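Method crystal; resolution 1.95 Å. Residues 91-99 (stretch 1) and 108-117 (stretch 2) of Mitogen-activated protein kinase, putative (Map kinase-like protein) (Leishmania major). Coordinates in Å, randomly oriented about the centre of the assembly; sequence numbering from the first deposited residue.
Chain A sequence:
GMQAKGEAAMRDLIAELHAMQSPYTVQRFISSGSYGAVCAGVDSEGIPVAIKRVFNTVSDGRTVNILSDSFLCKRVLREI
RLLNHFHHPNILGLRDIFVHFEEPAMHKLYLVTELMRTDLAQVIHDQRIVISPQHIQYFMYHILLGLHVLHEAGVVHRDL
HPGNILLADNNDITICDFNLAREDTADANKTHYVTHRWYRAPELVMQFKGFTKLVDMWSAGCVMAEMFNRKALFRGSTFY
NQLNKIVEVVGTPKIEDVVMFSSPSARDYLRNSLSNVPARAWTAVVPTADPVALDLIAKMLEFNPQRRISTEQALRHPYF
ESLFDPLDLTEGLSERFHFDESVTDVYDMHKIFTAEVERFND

Stretch 1 91-99: ILGLRDIFV
Stretch 2 108-117: KLYLVTELMR

Residues 91-99 and 108-117 belong to one chain and meet as antiparallel neighbours in a sheet. Strand 108-114 runs at 174° to the strand that includes 96-99, with a closest axial approach of 4.9 Å. It is extended, phi -116 to -133 and psi 123 to 156 through Thr 113, with Glu 114 at -67/133. In register, Asp 96 faces Val 112, Ile 97 faces Leu 111, Phe 98 faces Tyr 110 and Val 99 faces Leu 109, with CA-CA distances of 4.9, 5.0, 5.4 and 4.6 Å. Together the stretches bury 732 Å².

Ile 91 (phi/psi -118/123) lies beyond reach of the partner. Leu 92 (-61/124; chi1 t, chi2 p) points toward it, and its CD1 lies 3.8 Å from CE of Met 116, whose flexible m, m, t side chain brings its methyl back to this leucine. Gly 93 (-109/173) offers its backbone: its O accepts from a water at 2.7 Å, and that water accepts from Glu 114 N at 3.0 Å, bridging the two stretches where they no longer pair directly. Gly 93 O also lies 3.4 Å from CG2 of Thr 113 (chi1 p).

Leu 94 (-79/124) starts away from the partner, but chi1 of -96° and chi2 t return its end, with CD2 3.8 Å from CD2 of Leu 111 (m, t). At Arg 95 (-84/-32) the backbone is not extended, and two successive amides share one acceptor: Arg 95 N and Asp 96 N donate to Val 112 O at 2.8 and 3.3 Å. The arginine side chain (m, m, m) folds along the partner, its CG 3.4 Å from Glu 114 N. Its NH1 is 4.4 Å from Glu 114 OE2, which lies well out of the guanidinium plane; the charges attract without a salt bridge.

From Asp 96 (-166/155) the backbone is extended. Val 112 N returns a bond to Asp 96 O at 3.0 Å, completing a hydrogen-bonded pair. Asp 96 (chi1 t) uses OD1 to accept a weak bond from Ile 97 N at 2.8 Å, and OD2 is bonded elsewhere in the structure, so its polar end is satisfied.

Ile 97 (-154/134; t, t) occupies a non-hydrogen-bonded pair. Its branched side chain suits a strand and this apolar face: CG1 is 3.8 Å from Leu 109 CD1, and CD1 is 3.7 Å from Leu 111 CD2. Its CA approaches Tyr 110 O at 3.5 Å in a CA-H...O contact.

Phe 98 (-152/140; chi1 40°, chi2 -80°) shares the other face with Asp 96, Tyr 110 and Val 112. Tyr 110 N donates to Phe 98 O at 3.0 Å; Phe 98 N donates weakly to Tyr 110 O at 3.3 Å. Tyr 110 (chi1 m, chi2 -95°) places CB over the Phe 98 ring, 3.7 Å from its centroid. The broad apolar ring also reaches Val 112 (chi1 t), a buried, beta-branched residue that packs against both Asp 96 (CB to CB, 3.7 Å) and Phe 98 (Val 112 CG2 to Phe 98 CE1, 3.8 Å). The Phe 98 and Tyr 110 rings are inclined by 16° but slid apart, centroids 5.2 Å apart, and barely overlap.

Val 99 (-121/131; m), the last residue of this stretch, lies on the Ile 97 face, its compact CG1 3.6 Å from CD1 of Leu 109 (t, p).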

# COMPACT_ATOMS: atom_id res chain seq x y z
N ILE A 91 -7.69 -5.19 -4.45
CA ILE A 91 -7.55 -4.51 -3.16
C ILE A 91 -7.78 -5.55 -2.07
O ILE A 91 -8.85 -6.18 -2.04
CB ILE A 91 -8.53 -3.31 -3.03
CG1 ILE A 91 -8.34 -2.23 -4.17
CG2 ILE A 91 -8.43 -2.66 -1.60
CD1 ILE A 91 -6.98 -1.62 -4.24
N LEU A 92 -6.80 -5.72 -1.16
CA LEU A 92 -6.94 -6.72 -0.08
C LEU A 92 -8.13 -6.35 0.79
O LEU A 92 -8.25 -5.22 1.22
CB LEU A 92 -5.63 -6.85 0.75
CG LEU A 92 -5.61 -8.01 1.80
CD1 LEU A 92 -5.49 -9.35 1.11
CD2 LEU A 92 -4.49 -7.79 2.81
N GLY A 93 -9.06 -7.27 0.93
CA GLY A 93 -10.25 -6.98 1.71
C GLY A 93 -10.34 -7.68 3.04
O GLY A 93 -9.50 -8.53 3.36
N LEU A 94 -11.36 -7.31 3.83
CA LEU A 94 -11.65 -7.98 5.09
C LEU A 94 -12.37 -9.27 4.73
O LEU A 94 -13.37 -9.23 4.01
CB LEU A 94 -12.57 -7.13 5.99
CG LEU A 94 -11.95 -6.25 7.05
CD1 LEU A 94 -13.03 -5.50 7.80
CD2 LEU A 94 -11.11 -7.04 8.04
N ARG A 95 -11.84 -10.42 5.18
CA ARG A 95 -12.47 -11.74 5.02
C ARG A 95 -13.46 -11.89 6.14
O ARG A 95 -14.48 -12.59 6.01
CB ARG A 95 -11.44 -12.89 5.15
CG ARG A 95 -10.55 -13.11 3.94
CD ARG A 95 -11.25 -13.82 2.81
NE ARG A 95 -11.36 -15.26 3.03
CZ ARG A 95 -11.50 -16.15 2.06
NH1 ARG A 95 -11.51 -15.76 0.79
NH2 ARG A 95 -11.60 -17.44 2.34
N ASP A 96 -13.12 -11.28 7.28
CA ASP A 96 -13.91 -11.32 8.50
C ASP A 96 -13.44 -10.27 9.50
O ASP A 96 -12.28 -9.86 9.48
CB ASP A 96 -13.82 -12.72 9.14
CG ASP A 96 -14.96 -13.10 10.06
OD1 ASP A 96 -15.86 -12.27 10.26
OD2 ASP A 96 -14.93 -14.23 10.58
N ILE A 97 -14.35 -9.87 10.38
CA ILE A 97 -14.14 -8.90 11.45
C ILE A 97 -15.15 -9.20 12.58
O ILE A 97 -16.33 -9.45 12.33
CB ILE A 97 -14.18 -7.43 10.97
CG1 ILE A 97 -13.85 -6.45 12.13
CG2 ILE A 97 -15.52 -7.09 10.24
CD1 ILE A 97 -13.62 -5.04 11.79
N PHE A 98 -14.64 -9.22 13.82
CA PHE A 98 -15.44 -9.47 15.03
C PHE A 98 -14.81 -8.79 16.23
O PHE A 98 -13.58 -8.71 16.33
CB PHE A 98 -15.74 -10.98 15.26
CG PHE A 98 -14.64 -11.97 14.96
CD1 PHE A 98 -14.36 -12.37 13.66
CD2 PHE A 98 -13.92 -12.57 15.99
CE1 PHE A 98 -13.34 -13.29 13.39
CE2 PHE A 98 -12.92 -13.51 15.72
CZ PHE A 98 -12.63 -13.85 14.42
N VAL A 99 -15.66 -8.21 17.10
CA VAL A 99 -15.25 -7.45 18.28
C VAL A 99 -15.78 -8.04 19.57
O VAL A 99 -16.97 -8.33 19.68
CB VAL A 99 -15.60 -5.94 18.17
CG1 VAL A 99 -14.60 -5.19 17.30
CG2 VAL A 99 -17.03 -5.72 17.66
N LYS A 108 -11.30 -6.56 22.74
CA LYS A 108 -10.49 -7.23 21.71
C LYS A 108 -11.11 -7.10 20.32
O LYS A 108 -12.34 -7.12 20.18
CB LYS A 108 -10.26 -8.72 22.05
CG LYS A 108 -9.25 -8.95 23.16
CD LYS A 108 -9.35 -10.32 23.78
CE LYS A 108 -8.64 -10.40 25.12
NZ LYS A 108 -9.61 -10.59 26.24
N LEU A 109 -10.26 -6.98 19.30
CA LEU A 109 -10.65 -6.89 17.90
C LEU A 109 -9.87 -7.90 17.08
O LEU A 109 -8.65 -8.05 17.25
CB LEU A 109 -10.52 -5.44 17.37
CG LEU A 109 -10.46 -5.20 15.84
CD1 LEU A 109 -11.77 -5.54 15.15
CD2 LEU A 109 -10.11 -3.78 15.53
N TYR A 110 -10.59 -8.63 16.24
CA TYR A 110 -10.01 -9.67 15.40
C TYR A 110 -10.23 -9.33 13.96
O TYR A 110 -11.34 -8.95 13.55
CB TYR A 110 -10.59 -11.05 15.73
CG TYR A 110 -10.51 -11.40 17.20
CD1 TYR A 110 -9.46 -12.16 17.71
CD2 TYR A 110 -11.49 -10.96 18.10
CE1 TYR A 110 -9.38 -12.48 19.07
CE2 TYR A 110 -11.41 -11.24 19.46
CZ TYR A 110 -10.36 -12.01 19.94
OH TYR A 110 -10.27 -12.28 21.28
N LEU A 111 -9.15 -9.44 13.19
CA LEU A 111 -9.12 -9.11 11.79
C LEU A 111 -8.62 -10.26 10.98
O LEU A 111 -7.52 -10.77 11.22
CB LEU A 111 -8.25 -7.88 11.58
CG LEU A 111 -8.77 -6.64 12.28
CD1 LEU A 111 -7.68 -5.59 12.41
CD2 LEU A 111 -10.04 -6.13 11.59
N VAL A 112 -9.44 -10.68 10.04
CA VAL A 112 -9.12 -11.81 9.18
C VAL A 112 -8.99 -11.36 7.72
O VAL A 112 -9.89 -10.70 7.17
CB VAL A 112 -10.15 -12.95 9.35
CG1 VAL A 112 -9.63 -14.24 8.72
CG2 VAL A 112 -10.50 -13.18 10.82
N THR A 113 -7.84 -11.71 7.12
CA THR A 113 -7.56 -11.43 5.71
C THR A 113 -7.00 -12.72 5.10
O THR A 113 -6.51 -13.56 5.84
CB THR A 113 -6.62 -10.21 5.54
OG1 THR A 113 -5.41 -10.40 6.29
CG2 THR A 113 -7.28 -8.89 5.94
N GLU A 114 -7.12 -12.89 3.78
CA GLU A 114 -6.61 -14.07 3.10
C GLU A 114 -5.08 -14.02 3.19
O GLU A 114 -4.49 -12.98 2.93
CB GLU A 114 -7.07 -14.09 1.62
CG GLU A 114 -6.82 -15.43 0.93
CD GLU A 114 -6.93 -15.46 -0.59
OE1 GLU A 114 -6.22 -16.29 -1.20
OE2 GLU A 114 -7.71 -14.66 -1.16
N LEU A 115 -4.44 -15.13 3.56
CA LEU A 115 -2.98 -15.15 3.61
C LEU A 115 -2.49 -15.43 2.19
O LEU A 115 -2.81 -16.48 1.61
CB LEU A 115 -2.49 -16.23 4.59
CG LEU A 115 -1.00 -16.24 4.93
CD1 LEU A 115 -0.66 -15.16 5.96
CD2 LEU A 115 -0.60 -17.58 5.48
N MET A 116 -1.80 -14.45 1.59
CA MET A 116 -1.31 -14.59 0.22
C MET A 116 -0.04 -15.44 0.13
O MET A 116 0.70 -15.55 1.12
CB MET A 116 -1.13 -13.21 -0.42
CG MET A 116 -2.42 -12.42 -0.49
SD MET A 116 -3.65 -13.28 -1.49
CE MET A 116 -5.04 -12.38 -1.08
N ARG A 117 0.18 -16.08 -1.03
CA ARG A 117 1.34 -16.95 -1.25
C ARG A 117 2.66 -16.21 -1.04
O ARG A 117 3.51 -16.67 -0.30
CB ARG A 117 1.28 -17.57 -2.66
CG ARG A 117 2.36 -18.63 -2.92
CD ARG A 117 2.32 -19.19 -4.34
NE ARG A 117 2.38 -18.16 -5.38
CZ ARG A 117 3.50 -17.65 -5.89
NH1 ARG A 117 4.68 -18.06 -5.45
NH2 ARG A 117 3.44 -16.73 -6.84
O HOH W 1 -8.82 -10.90 2.26